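Local coordinates for protein NBR1 homolog (Arabidopsis thaliana, PDB 6TGS), which probably acts as a receptor that delivers ubiquitinated protein aggregates to autophagic degradation in the vacuole, its PB1 domain, the part present here, mediating homodimerization, at residues A[19-24]-A[43-48]; A[56-61]-A[78-83]. The protein carries 3 engineered substitutions. All blocks are in the same frame, centred on the assembly; numbering follows the deposited sequence.

Both contacts belong to one PB1 domain, a ubiquitin-like fold in which helices pack on a mixed sheet. They follow each other along the chain: contact 1 joins strand 17-23, outermost within the chain, to the end of helix 35-46, and contact 2 then joins strand 55-59 to the end of helix 71-79 and the turn after it. Their centres are about 17 Å apart, on opposite sides of the chain's centre, and they do not touch. Contact 1 lies on the arginine-rich strand; contact 2 includes engineered alanines where Asp and Glu are natural. This separation is consistent with the basic and acidic surfaces through which PB1 domains associate.

Contact 1 (A[19-24]-A[43-48]); sequences RRFRVP and AALFNL. With GOL (glycerol), chain E.
Arg-19 lays the aliphatic start of its side chain against Phe-46, with CG 3.8 Å from CZ at the end of the ring. Its CB also approaches CD1 of Leu-45, and that same methyl sits 3.9 Å from CD1 of Phe-21, reaching its ring at a slant. No hydrogen bond runs directly between the segments. A glycerol, probably from the crystallisation liquor, bridges them instead: Arg-19 NE donates to its O1 at 2.8 Å, and O1 in turn makes a weak bond to Leu-45 O. Arg-19 NH2 reaches glycerol O3 in a longer but nearly straight bond (3.2 Å, 175°), giving the guanidinium two points of attachment. The chain bends at chi2 (-73°), leaving the Phe-46 ring after CG and bringing NE to the glycerol; the guanidinium plane is 31° from the ring's. In this ubiquitin-like PB1 fold the contact fastens strand 17-23, at one margin of the sheet, to the last turn of helix 35-46. Leu-45 CB covers part of one face of the neighbouring Phe-46 ring, which also meets Tyr-14 and Val-12. On the strand, Phe-21 rests on Leu-38 and Lys-41 of the helix, and its backbone pairs with Val-10 of strand 8-14.

Contact 2 (A[56-61]-A[78-83]); sequences LTYSAA and TNQRLK. Engineered in segment 56-61: Ala-60 (natural residue Asp), Ala-61 (natural residue Glu).
The Tyr-58 hydroxyl, at the far end of a largely buried ring, faces the end of the Gln-80 side chain and makes a weak hydrogen bond to O3 of a glycerol, probably from the crystallisation liquor. No hydrogen bond links the two segments directly; the ring and amide planes stand 65° apart. Beside this polar end, CD1 of Leu-82 comes to 4.1 Å from CE1 of Tyr-58, approaching the ring obliquely. The two side chains arrive from opposite directions, the tyrosine from the sheet and the leucine from the turn after the helix. With chi1 at 68°, the tyrosine CG lies between its own backbone N and carbonyl carbon, and the ring extends toward the turn that follows helix 71-79. The contact is small, burying 79 Å² in all, and spans the sheet and a helix terminus of the ubiquitin-like PB1 fold. A Schellman motif ends that helix: Arg-81 takes a positive phi (58°), and its N bonds to Thr-78 O at 2.7 Å. Gln-80 and Leu-82, on either side of Arg-81 in sequence, both point toward Tyr-58, Leu-82 after the chain has turned at Arg-81. Further back in the last turn, Thr-78 OG1 bonds to Phe-75 O and Asn-79 ND2 to Asp-76 OD1. On the other segment, the Tyr-58 backbone pairs with Val-66 of the adjacent strand 65-67, while its side chain packs on Leu-85, Leu-68 and Val-66. Just beyond strand 55-59 come the engineered Ala-60 and Ala-61, replacing the natural Asp and Glu; Ala-60 rests on Val-66.

Contact 1 (A[19-24]-A[43-48])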
loop_
_atom_site.group_PDB
_atom_site.type_symbol
_atom_site.label_atom_id
_atom_site.label_comp_id
_atom_site.label_asym_id
_atom_site.label_seq_id
_atom_site.Cartn_x
_atom_site.Cartn_y
_atom_site.Cartn_z
ATOM N N ARG A 19 -6.051 8.396 5.037
ATOM C CA ARG A 19 -6.365 7.428 6.080
ATOM C C ARG A 19 -5.124 6.614 6.392
ATOM O O ARG A 19 -4.298 6.354 5.513
ATOM C CB ARG A 19 -7.524 6.504 5.663
ATOM C CG ARG A 19 -8.852 7.241 5.458
ATOM C CD ARG A 19 -9.464 7.681 6.803
ATOM N NE ARG A 19 -10.752 8.371 6.639
ATOM C CZ ARG A 19 -10.868 9.696 6.565
ATOM N NH1 ARG A 19 -9.774 10.451 6.604
ATOM N NH2 ARG A 19 -12.068 10.267 6.456
ATOM N N ARG A 20 -4.884 6.207 7.619
ATOM C CA ARG A 20 -3.744 5.544 8.237
ATOM C C ARG A 20 -4.141 4.164 8.733
ATOM O O ARG A 20 -5.171 4.013 9.396
ATOM C CB ARG A 20 -3.223 6.372 9.417
ATOM C CG ARG A 20 -2.008 5.788 10.134
ATOM C CD ARG A 20 -1.558 6.713 11.283
ATOM N NE ARG A 20 -0.404 6.182 11.983
ATOM C CZ ARG A 20 -0.490 5.318 12.982
ATOM N NH1 ARG A 20 -1.682 4.890 13.372
ATOM N NH2 ARG A 20 0.608 4.870 13.576
ATOM N N PHE A 21 -3.448 3.162 8.481
ATOM C CA PHE A 21 -3.568 1.890 9.181
ATOM C C PHE A 21 -2.180 1.273 9.277
ATOM O O PHE A 21 -1.228 1.745 8.655
ATOM C CB PHE A 21 -4.565 0.939 8.507
ATOM C CG PHE A 21 -4.254 0.634 7.076
ATOM C CD1 PHE A 21 -4.744 1.438 6.070
ATOM C CD2 PHE A 21 -3.502 -0.483 6.734
ATOM C CE1 PHE A 21 -4.480 1.154 4.739
ATOM C CE2 PHE A 21 -3.239 -0.780 5.397
ATOM C CZ PHE A 21 -3.732 0.051 4.405
ATOM N N ARG A 22 -2.057 0.213 10.065
ATOM C CA ARG A 22 -0.757 -0.416 10.253
ATOM C C ARG A 22 -0.808 -1.864 9.799
ATOM O O ARG A 22 -1.821 -2.551 9.964
ATOM C CB ARG A 22 -0.307 -0.339 11.715
ATOM C CG ARG A 22 -0.210 1.081 12.247
ATOM C CD ARG A 22 0.758 1.180 13.420
ATOM N NE ARG A 22 0.464 0.205 14.468
ATOM C CZ ARG A 22 1.355 -0.224 15.355
ATOM N NH1 ARG A 22 2.600 0.230 15.325
ATOM N NH2 ARG A 22 1.002 -1.116 16.271
ATOM N N VAL A 23 0.304 -2.329 9.233
ATOM C CA VAL A 23 0.396 -3.651 8.645
ATOM C C VAL A 23 1.479 -4.419 9.400
ATOM O O VAL A 23 2.628 -3.968 9.446
ATOM C CB VAL A 23 0.725 -3.604 7.145
ATOM C CG1 VAL A 23 0.917 -5.014 6.626
ATOM C CG2 VAL A 23 -0.390 -2.890 6.384
ATOM N N PRO A 24 1.162 -5.559 10.002
ATOM C CA PRO A 24 2.192 -6.328 10.709
ATOM C C PRO A 24 3.244 -6.874 9.755
ATOM O O PRO A 24 2.981 -7.147 8.582
ATOM C CB PRO A 24 1.397 -7.459 11.373
ATOM C CG PRO A 24 0.155 -7.584 10.550
ATOM C CD PRO A 24 -0.165 -6.187 10.100
ATOM N N ALA A 43 -10.712 -0.565 -0.329
ATOM C CA ALA A 43 -12.122 -0.532 -0.713
ATOM C C ALA A 43 -13.025 -0.265 0.488
ATOM O O ALA A 43 -13.977 0.516 0.400
ATOM C CB ALA A 43 -12.506 -1.857 -1.388
ATOM N N ALA A 44 -12.750 -0.915 1.617
ATOM C CA ALA A 44 -13.560 -0.683 2.814
ATOM C C ALA A 44 -13.426 0.754 3.314
ATOM O O ALA A 44 -14.398 1.344 3.813
ATOM C CB ALA A 44 -13.160 -1.675 3.905
ATOM N N LEU A 45 -12.226 1.337 3.198
ATOM C CA LEU A 45 -11.983 2.684 3.711
ATOM C C LEU A 45 -12.702 3.748 2.906
ATOM O O LEU A 45 -13.088 4.780 3.464
ATOM C CB LEU A 45 -10.484 3.007 3.711
ATOM C CG LEU A 45 -9.606 2.315 4.751
ATOM C CD1 LEU A 45 -8.133 2.600 4.456
ATOM C CD2 LEU A 45 -9.984 2.747 6.160
ATOM N N PHE A 46 -12.854 3.554 1.597
ATOM C CA PHE A 46 -13.330 4.624 0.733
ATOM C C PHE A 46 -14.591 4.241 -0.029
ATOM O O PHE A 46 -15.005 4.979 -0.940
ATOM C CB PHE A 46 -12.213 5.039 -0.242
ATOM C CG PHE A 46 -10.999 5.635 0.439
ATOM C CD1 PHE A 46 -11.065 6.892 1.032
ATOM C CD2 PHE A 46 -9.804 4.940 0.504
ATOM C CE1 PHE A 46 -9.960 7.437 1.672
ATOM C CE2 PHE A 46 -8.690 5.485 1.139
ATOM C CZ PHE A 46 -8.775 6.747 1.716
ATOM N N ASN A 47 -15.213 3.115 0.310
ATOM C CA ASN A 47 -16.403 2.613 -0.372
ATOM C C ASN A 47 -16.163 2.482 -1.875
ATOM O O ASN A 47 -16.886 3.035 -2.706
ATOM C CB ASN A 47 -17.631 3.489 -0.090
ATOM C CG ASN A 47 -18.920 2.778 -0.432
ATOM O OD1 ASN A 47 -19.026 1.570 -0.247
ATOM N ND2 ASN A 47 -19.897 3.514 -0.956
ATOM N N LEU A 48 -15.123 1.731 -2.211
ATOM C CA LEU A 48 -14.811 1.383 -3.591
ATOM C C LEU A 48 -15.065 -0.109 -3.786
ATOM O O LEU A 48 -15.388 -0.821 -2.838
ATOM C CB LEU A 48 -13.360 1.737 -3.914
ATOM C CG LEU A 48 -12.742 2.997 -3.308
ATOM C CD1 LEU A 48 -11.265 3.113 -3.695
ATOM C CD2 LEU A 48 -13.500 4.237 -3.720
HETATM C C1 GOL E . -13.250 5.651 6.282
HETATM O O1 GOL E . -12.757 6.730 5.574
HETATM C C2 GOL E . -14.619 6.033 6.898
HETATM O O2 GOL E . -15.436 4.917 7.098
HETATM C C3 GOL E . -15.226 7.074 5.927
HETATM O O3 GOL E . -14.643 8.303 6.266
#

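Contact 2 (A[56-61]-A[78-83])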
loop_
_atom_site.group_PDB
_atom_site.type_symbol
_atom_site.label_atom_id
_atom_site.label_comp_id
_atom_site.label_asym_id
_atom_site.label_seq_id
_atom_site.Cartn_x
_atom_site.Cartn_y
_atom_site.Cartn_z
ATOM N N LEU A 56 -2.539 2.242 -7.710
ATOM C CA LEU A 56 -1.974 2.415 -6.377
ATOM C C LEU A 56 -0.508 2.781 -6.555
ATOM O O LEU A 56 0.274 1.962 -7.046
ATOM C CB LEU A 56 -2.130 1.140 -5.552
ATOM C CG LEU A 56 -3.564 0.593 -5.497
ATOM C CD1 LEU A 56 -3.639 -0.705 -4.676
ATOM C CD2 LEU A 56 -4.473 1.655 -4.920
ATOM N N THR A 57 -0.143 4.021 -6.211
ATOM C CA THR A 57 1.210 4.499 -6.469
ATOM C C THR A 57 1.829 5.102 -5.216
ATOM O O THR A 57 1.121 5.627 -4.353
ATOM C CB THR A 57 1.235 5.557 -7.591
ATOM O OG1 THR A 57 0.315 6.618 -7.304
ATOM C CG2 THR A 57 0.877 4.906 -8.937
ATOM N N TYR A 58 3.157 5.038 -5.118
ATOM C CA TYR A 58 3.872 5.836 -4.133
ATOM C C TYR A 58 5.084 6.483 -4.777
ATOM O O TYR A 58 5.548 6.037 -5.825
ATOM C CB TYR A 58 4.293 5.012 -2.912
ATOM C CG TYR A 58 5.350 3.943 -3.098
ATOM C CD1 TYR A 58 6.702 4.222 -2.872
ATOM C CD2 TYR A 58 4.992 2.632 -3.420
ATOM C CE1 TYR A 58 7.665 3.227 -2.985
ATOM C CE2 TYR A 58 5.944 1.634 -3.533
ATOM C CZ TYR A 58 7.286 1.944 -3.319
ATOM O OH TYR A 58 8.243 0.956 -3.435
ATOM N N SER A 59 5.564 7.573 -4.167
ATOM C CA SER A 59 6.738 8.284 -4.675
ATOM C C SER A 59 7.978 7.830 -3.926
ATOM O O SER A 59 8.053 7.961 -2.697
ATOM C CB SER A 59 6.578 9.805 -4.581
ATOM O OG SER A 59 5.370 10.235 -5.177
ATOM N N ALA A 60 8.957 7.332 -4.670
ATOM C CA ALA A 60 10.172 6.791 -4.088
ATOM C C ALA A 60 11.160 7.917 -3.798
ATOM O O ALA A 60 10.977 9.065 -4.210
ATOM C CB ALA A 60 10.778 5.748 -5.023
ATOM N N ALA A 61 12.222 7.573 -3.062
ATOM C CA ALA A 61 13.204 8.576 -2.670
ATOM C C ALA A 61 13.994 9.121 -3.853
ATOM O O ALA A 61 14.553 10.218 -3.746
ATOM C CB ALA A 61 14.163 7.999 -1.625
ATOM N N THR A 78 9.090 -3.964 1.718
ATOM C CA THR A 78 9.790 -4.508 2.909
ATOM C C THR A 78 11.272 -4.713 2.594
ATOM O O THR A 78 12.101 -4.373 3.435
ATOM C CB THR A 78 9.132 -5.850 3.254
ATOM O OG1 THR A 78 9.752 -6.905 2.526
ATOM C CG2 THR A 78 7.652 -5.883 2.956
ATOM N N ASN A 79 11.570 -5.273 1.428
ATOM C CA ASN A 79 12.974 -5.565 1.056
ATOM C C ASN A 79 13.767 -4.286 1.178
ATOM O O ASN A 79 14.905 -4.321 1.608
ATOM C CB ASN A 79 13.112 -6.041 -0.381
ATOM C CG ASN A 79 12.597 -7.434 -0.622
ATOM O OD1 ASN A 79 12.125 -8.090 0.298
ATOM N ND2 ASN A 79 12.690 -7.872 -1.863
ATOM N N GLN A 80 13.118 -3.204 0.849
ATOM C CA GLN A 80 13.762 -1.857 0.884
ATOM C C GLN A 80 13.753 -1.210 2.289
ATOM O O GLN A 80 14.151 -0.048 2.410
ATOM C CB GLN A 80 13.130 -0.904 -0.133
ATOM C CG GLN A 80 13.473 -1.206 -1.582
ATOM C CD GLN A 80 12.707 -0.339 -2.550
ATOM O OE1 GLN A 80 11.490 -0.229 -2.490
ATOM N NE2 GLN A 80 13.425 0.289 -3.464
ATOM N N ARG A 81 13.237 -1.915 3.281
ATOM C CA ARG A 81 13.205 -1.410 4.669
ATOM C C ARG A 81 12.466 -0.081 4.794
ATOM O O ARG A 81 12.875 0.731 5.604
ATOM C CB ARG A 81 14.606 -1.388 5.264
ATOM C CG ARG A 81 15.255 -2.756 5.398
ATOM C CD ARG A 81 16.605 -2.586 6.064
ATOM N NE ARG A 81 17.456 -3.752 5.909
ATOM C CZ ARG A 81 17.565 -4.729 6.800
ATOM N NH1 ARG A 81 16.871 -4.687 7.924
ATOM N NH2 ARG A 81 18.369 -5.749 6.560
ATOM N N LEU A 82 11.418 0.136 4.001
ATOM C CA LEU A 82 10.546 1.307 4.254
ATOM C C LEU A 82 9.790 1.081 5.567
ATOM O O LEU A 82 9.376 -0.063 5.813
ATOM C CB LEU A 82 9.587 1.508 3.075
ATOM C CG LEU A 82 10.240 1.555 1.695
ATOM C CD1 LEU A 82 9.247 2.017 0.641
ATOM C CD2 LEU A 82 11.465 2.457 1.706
ATOM N N LYS A 83 9.580 2.143 6.322
ATOM C CA LYS A 83 8.796 2.051 7.585
ATOM C C LYS A 83 7.496 2.826 7.448
ATOM O O LYS A 83 6.585 2.605 8.247
ATOM C CB LYS A 83 9.568 2.767 8.686
ATOM C CG LYS A 83 8.915 2.692 10.061
ATOM C CD LYS A 83 9.542 3.591 11.101
ATOM C CE LYS A 83 8.921 3.442 12.472
ATOM N NZ LYS A 83 9.237 2.126 13.076
#